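Local atomic coordinates of cellulase (Xanthomonas axonopodis pv. citri, PDB entry 5HOS), a protein that probably hydrolyses internal beta-1,4-glucosidic bonds of cellulose, as an endoglucanase of glycoside hydrolase family 5. Residues 108-119 with 151-162. Residues are numbered along the deposited sequence; the frame is centred on the assembly and turned at random.
Sequences MYVIVDVHNYAK and AVIFGLMNEPYD
The amide of Asn158 lies flat over one face of the His115 imidazole, the two planes only 12° apart and ND2 of Asn158 3.2 Å from CE1 of His115. With CG turned away from the backbone N (chi1 -171°), the side chain of Asn158 runs beside that of His115 and its amide comes over the ring face, while CB makes a CH-pi contact with the same imidazole. ND2 of Asn158 also approaches CE1 of Tyr117, whose ring stands at 78° to the amide. In its own plane the imidazole is fixed by a nearly straight hydrogen bond, 2.7 Å from ND1 of His115 to the syn lone pair of OD2 of Asp113. A water lies 2.6 Å from OD1 of Asp113 and also near O of Gly155. Further along, SD of Met157 receives a weak hydrogen bond from Ala118 N. Bends at chi2 and chi3 fold the methionine chain back, bringing its CE against CG1 of Val114. At the far end NZ of Lys119 forms a salt bridge with OD2 of Asp162 (2.7 Å) and a weak hydrogen bond to OH of Tyr161.

These loops continue strands 109-114 and 152-155, which run parallel. Their ladder starts with Val110 N to Ala151 O and passes through Ile153 and Val112 to Gly155 N; just past the end of strand 152-155, Asn158 N bonds at 2.9 Å to O of Val114, the last residue of strand 109-114. Ile111 packs its CG1 on CB of Ile153 inside the barrel, whereas Val112 and Val152 face helix 90-105. In the second shell, Arg72 holds OD1 of Asn158, His229 binds Glu159, and Glu271 touches Asn158, His115 and Glu159. Neighbouring third and fourth strands of a (beta/alpha)8 barrel, with an Asn-Glu pair just after the fourth, are characteristic of family 5 glycoside hydrolases, where this glutamate is the acid/base, probably the role of Glu159 here.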
# COMPACT_ATOMS: atom_id res chain seq x y z
N MET A 108 -10.33 -12.85 -1.96
CA MET A 108 -9.53 -11.64 -2.04
C MET A 108 -8.06 -11.92 -1.77
O MET A 108 -7.70 -12.92 -1.12
CB MET A 108 -10.05 -10.59 -1.06
CG MET A 108 -11.48 -10.15 -1.31
SD MET A 108 -12.04 -8.95 -0.11
CE MET A 108 -11.56 -7.41 -0.87
N TYR A 109 -7.22 -11.03 -2.28
CA TYR A 109 -5.79 -10.97 -1.98
C TYR A 109 -5.55 -10.02 -0.82
O TYR A 109 -6.36 -9.13 -0.57
CB TYR A 109 -5.02 -10.45 -3.20
CG TYR A 109 -5.13 -11.29 -4.44
CD1 TYR A 109 -6.15 -11.07 -5.37
CD2 TYR A 109 -4.22 -12.31 -4.71
CE1 TYR A 109 -6.26 -11.85 -6.52
CE2 TYR A 109 -4.32 -13.09 -5.85
CZ TYR A 109 -5.34 -12.85 -6.75
OH TYR A 109 -5.44 -13.62 -7.90
N VAL A 110 -4.42 -10.20 -0.12
CA VAL A 110 -4.01 -9.30 0.97
C VAL A 110 -2.60 -8.80 0.69
O VAL A 110 -1.69 -9.60 0.51
CB VAL A 110 -4.04 -9.97 2.35
CG1 VAL A 110 -3.49 -9.06 3.44
CG2 VAL A 110 -5.46 -10.37 2.71
N ILE A 111 -2.44 -7.48 0.66
CA ILE A 111 -1.13 -6.86 0.68
C ILE A 111 -0.77 -6.66 2.14
O ILE A 111 -1.46 -5.92 2.85
CB ILE A 111 -1.11 -5.48 -0.02
CG1 ILE A 111 -1.55 -5.60 -1.48
CG2 ILE A 111 0.27 -4.83 0.07
CD1 ILE A 111 -2.03 -4.29 -2.08
N VAL A 112 0.29 -7.32 2.59
CA VAL A 112 0.82 -7.06 3.92
C VAL A 112 1.70 -5.82 3.79
O VAL A 112 2.75 -5.87 3.16
CB VAL A 112 1.64 -8.24 4.47
CG1 VAL A 112 2.21 -7.90 5.85
CG2 VAL A 112 0.77 -9.49 4.55
N ASP A 113 1.25 -4.71 4.39
CA ASP A 113 1.91 -3.40 4.27
C ASP A 113 2.60 -3.11 5.59
O ASP A 113 1.95 -2.81 6.59
CB ASP A 113 0.85 -2.32 3.91
CG ASP A 113 1.20 -0.91 4.42
OD1 ASP A 113 2.38 -0.53 4.50
OD2 ASP A 113 0.23 -0.17 4.75
N VAL A 114 3.93 -3.17 5.58
CA VAL A 114 4.73 -2.80 6.74
C VAL A 114 4.69 -1.27 6.76
O VAL A 114 5.36 -0.61 5.97
CB VAL A 114 6.17 -3.34 6.64
CG1 VAL A 114 7.00 -2.90 7.85
CG2 VAL A 114 6.15 -4.86 6.53
N HIS A 115 3.87 -0.72 7.66
CA HIS A 115 3.40 0.66 7.58
C HIS A 115 4.27 1.57 8.42
O HIS A 115 3.80 2.18 9.38
CB HIS A 115 1.92 0.74 7.98
CG HIS A 115 1.21 1.96 7.48
ND1 HIS A 115 0.59 2.02 6.25
CD2 HIS A 115 1.00 3.17 8.06
CE1 HIS A 115 0.03 3.20 6.09
NE2 HIS A 115 0.27 3.92 7.17
N ASN A 116 5.54 1.68 8.03
CA ASN A 116 6.58 2.19 8.93
C ASN A 116 7.45 3.37 8.49
O ASN A 116 8.33 3.78 9.24
CB ASN A 116 7.45 1.02 9.38
CG ASN A 116 6.94 0.43 10.66
OD1 ASN A 116 5.92 -0.25 10.67
ND2 ASN A 116 7.62 0.74 11.78
N TYR A 117 7.21 3.93 7.30
CA TYR A 117 7.92 5.13 6.86
C TYR A 117 9.45 4.95 6.89
O TYR A 117 10.19 5.90 7.12
CB TYR A 117 7.46 6.35 7.67
CG TYR A 117 5.96 6.51 7.68
CD1 TYR A 117 5.30 7.18 6.66
CD2 TYR A 117 5.18 5.94 8.70
CE1 TYR A 117 3.92 7.30 6.65
CE2 TYR A 117 3.80 6.05 8.70
CZ TYR A 117 3.18 6.75 7.68
OH TYR A 117 1.81 6.87 7.67
N ALA A 118 9.90 3.72 6.63
CA ALA A 118 11.31 3.31 6.64
C ALA A 118 12.01 3.53 7.99
O ALA A 118 13.22 3.75 8.04
CB ALA A 118 12.08 3.96 5.50
N LYS A 119 11.24 3.43 9.07
CA LYS A 119 11.76 3.56 10.42
C LYS A 119 11.38 2.35 11.28
O LYS A 119 10.33 1.73 11.09
CB LYS A 119 11.23 4.84 11.07
CG LYS A 119 11.82 6.10 10.47
CD LYS A 119 11.23 7.35 11.11
CE LYS A 119 12.11 8.56 10.85
NZ LYS A 119 11.30 9.79 10.67
N ALA A 151 -2.24 -15.72 -2.52
CA ALA A 151 -3.12 -14.69 -1.95
C ALA A 151 -2.38 -13.53 -1.30
O ALA A 151 -3.00 -12.50 -1.05
CB ALA A 151 -4.08 -15.29 -0.95
N VAL A 152 -1.10 -13.70 -0.98
CA VAL A 152 -0.36 -12.75 -0.15
C VAL A 152 0.64 -11.98 -0.99
O VAL A 152 1.48 -12.57 -1.68
CB VAL A 152 0.36 -13.45 1.01
CG1 VAL A 152 0.99 -12.44 1.96
CG2 VAL A 152 -0.63 -14.33 1.77
N ILE A 153 0.53 -10.65 -0.92
CA ILE A 153 1.40 -9.72 -1.63
C ILE A 153 2.25 -8.99 -0.59
O ILE A 153 1.76 -8.60 0.48
CB ILE A 153 0.56 -8.74 -2.47
CG1 ILE A 153 -0.28 -9.49 -3.52
CG2 ILE A 153 1.44 -7.68 -3.14
CD1 ILE A 153 -1.44 -8.68 -4.07
N PHE A 154 3.52 -8.80 -0.91
CA PHE A 154 4.48 -8.21 0.02
C PHE A 154 4.65 -6.71 -0.24
O PHE A 154 5.29 -6.32 -1.21
CB PHE A 154 5.82 -8.95 -0.09
CG PHE A 154 5.77 -10.42 0.30
CD1 PHE A 154 4.78 -10.94 1.12
CD2 PHE A 154 6.78 -11.28 -0.14
CE1 PHE A 154 4.78 -12.27 1.49
CE2 PHE A 154 6.78 -12.61 0.21
CZ PHE A 154 5.78 -13.12 1.02
N GLY A 155 4.07 -5.89 0.62
CA GLY A 155 4.24 -4.43 0.58
C GLY A 155 5.44 -4.02 1.41
O GLY A 155 5.32 -3.80 2.61
N LEU A 156 6.60 -3.92 0.77
CA LEU A 156 7.89 -3.74 1.48
C LEU A 156 7.88 -2.67 2.57
O LEU A 156 8.36 -2.92 3.68
CB LEU A 156 9.01 -3.42 0.50
CG LEU A 156 9.43 -4.48 -0.52
CD1 LEU A 156 10.59 -3.92 -1.32
CD2 LEU A 156 9.81 -5.78 0.17
N MET A 157 7.37 -1.49 2.26
CA MET A 157 7.40 -0.39 3.22
C MET A 157 6.46 0.72 2.83
O MET A 157 6.50 1.18 1.70
CB MET A 157 8.82 0.20 3.29
CG MET A 157 9.00 1.33 4.32
SD MET A 157 8.55 0.82 5.99
CE MET A 157 9.60 -0.59 6.24
N ASN A 158 5.68 1.22 3.78
CA ASN A 158 4.86 2.39 3.50
C ASN A 158 5.68 3.68 3.54
O ASN A 158 6.30 3.97 4.55
CB ASN A 158 3.75 2.53 4.52
CG ASN A 158 2.76 3.60 4.14
OD1 ASN A 158 2.11 3.50 3.11
ND2 ASN A 158 2.63 4.64 4.97
N GLU A 159 5.65 4.43 2.44
CA GLU A 159 6.14 5.82 2.38
C GLU A 159 7.47 6.11 3.08
O GLU A 159 7.51 6.90 4.03
CB GLU A 159 5.04 6.77 2.88
CG GLU A 159 3.77 6.71 2.04
CD GLU A 159 2.77 7.82 2.31
OE1 GLU A 159 3.02 8.68 3.17
OE2 GLU A 159 1.70 7.83 1.64
N PRO A 160 8.58 5.49 2.61
CA PRO A 160 9.90 6.00 3.02
C PRO A 160 9.98 7.50 2.72
O PRO A 160 9.50 7.92 1.67
CB PRO A 160 10.88 5.23 2.12
CG PRO A 160 10.11 4.11 1.53
CD PRO A 160 8.67 4.53 1.50
N TYR A 161 10.52 8.31 3.63
CA TYR A 161 10.57 9.77 3.37
C TYR A 161 11.77 10.59 3.81
O TYR A 161 12.03 11.63 3.20
CB TYR A 161 9.30 10.46 3.87
CG TYR A 161 9.22 10.65 5.36
CD1 TYR A 161 8.67 9.66 6.17
CD2 TYR A 161 9.66 11.82 5.96
CE1 TYR A 161 8.58 9.85 7.54
CE2 TYR A 161 9.58 12.01 7.33
CZ TYR A 161 9.02 11.02 8.11
OH TYR A 161 8.94 11.19 9.46
N ASP A 162 12.46 10.20 4.87
CA ASP A 162 13.68 10.92 5.28
C ASP A 162 14.92 10.04 5.08
O ASP A 162 15.89 10.10 5.81
CB ASP A 162 13.57 11.54 6.69
CG ASP A 162 13.34 10.53 7.78
OD1 ASP A 162 13.52 9.31 7.57
OD2 ASP A 162 12.99 10.97 8.90
O HOH W 1 3.87 -1.20 2.42
O HOH W 2 11.91 7.75 5.95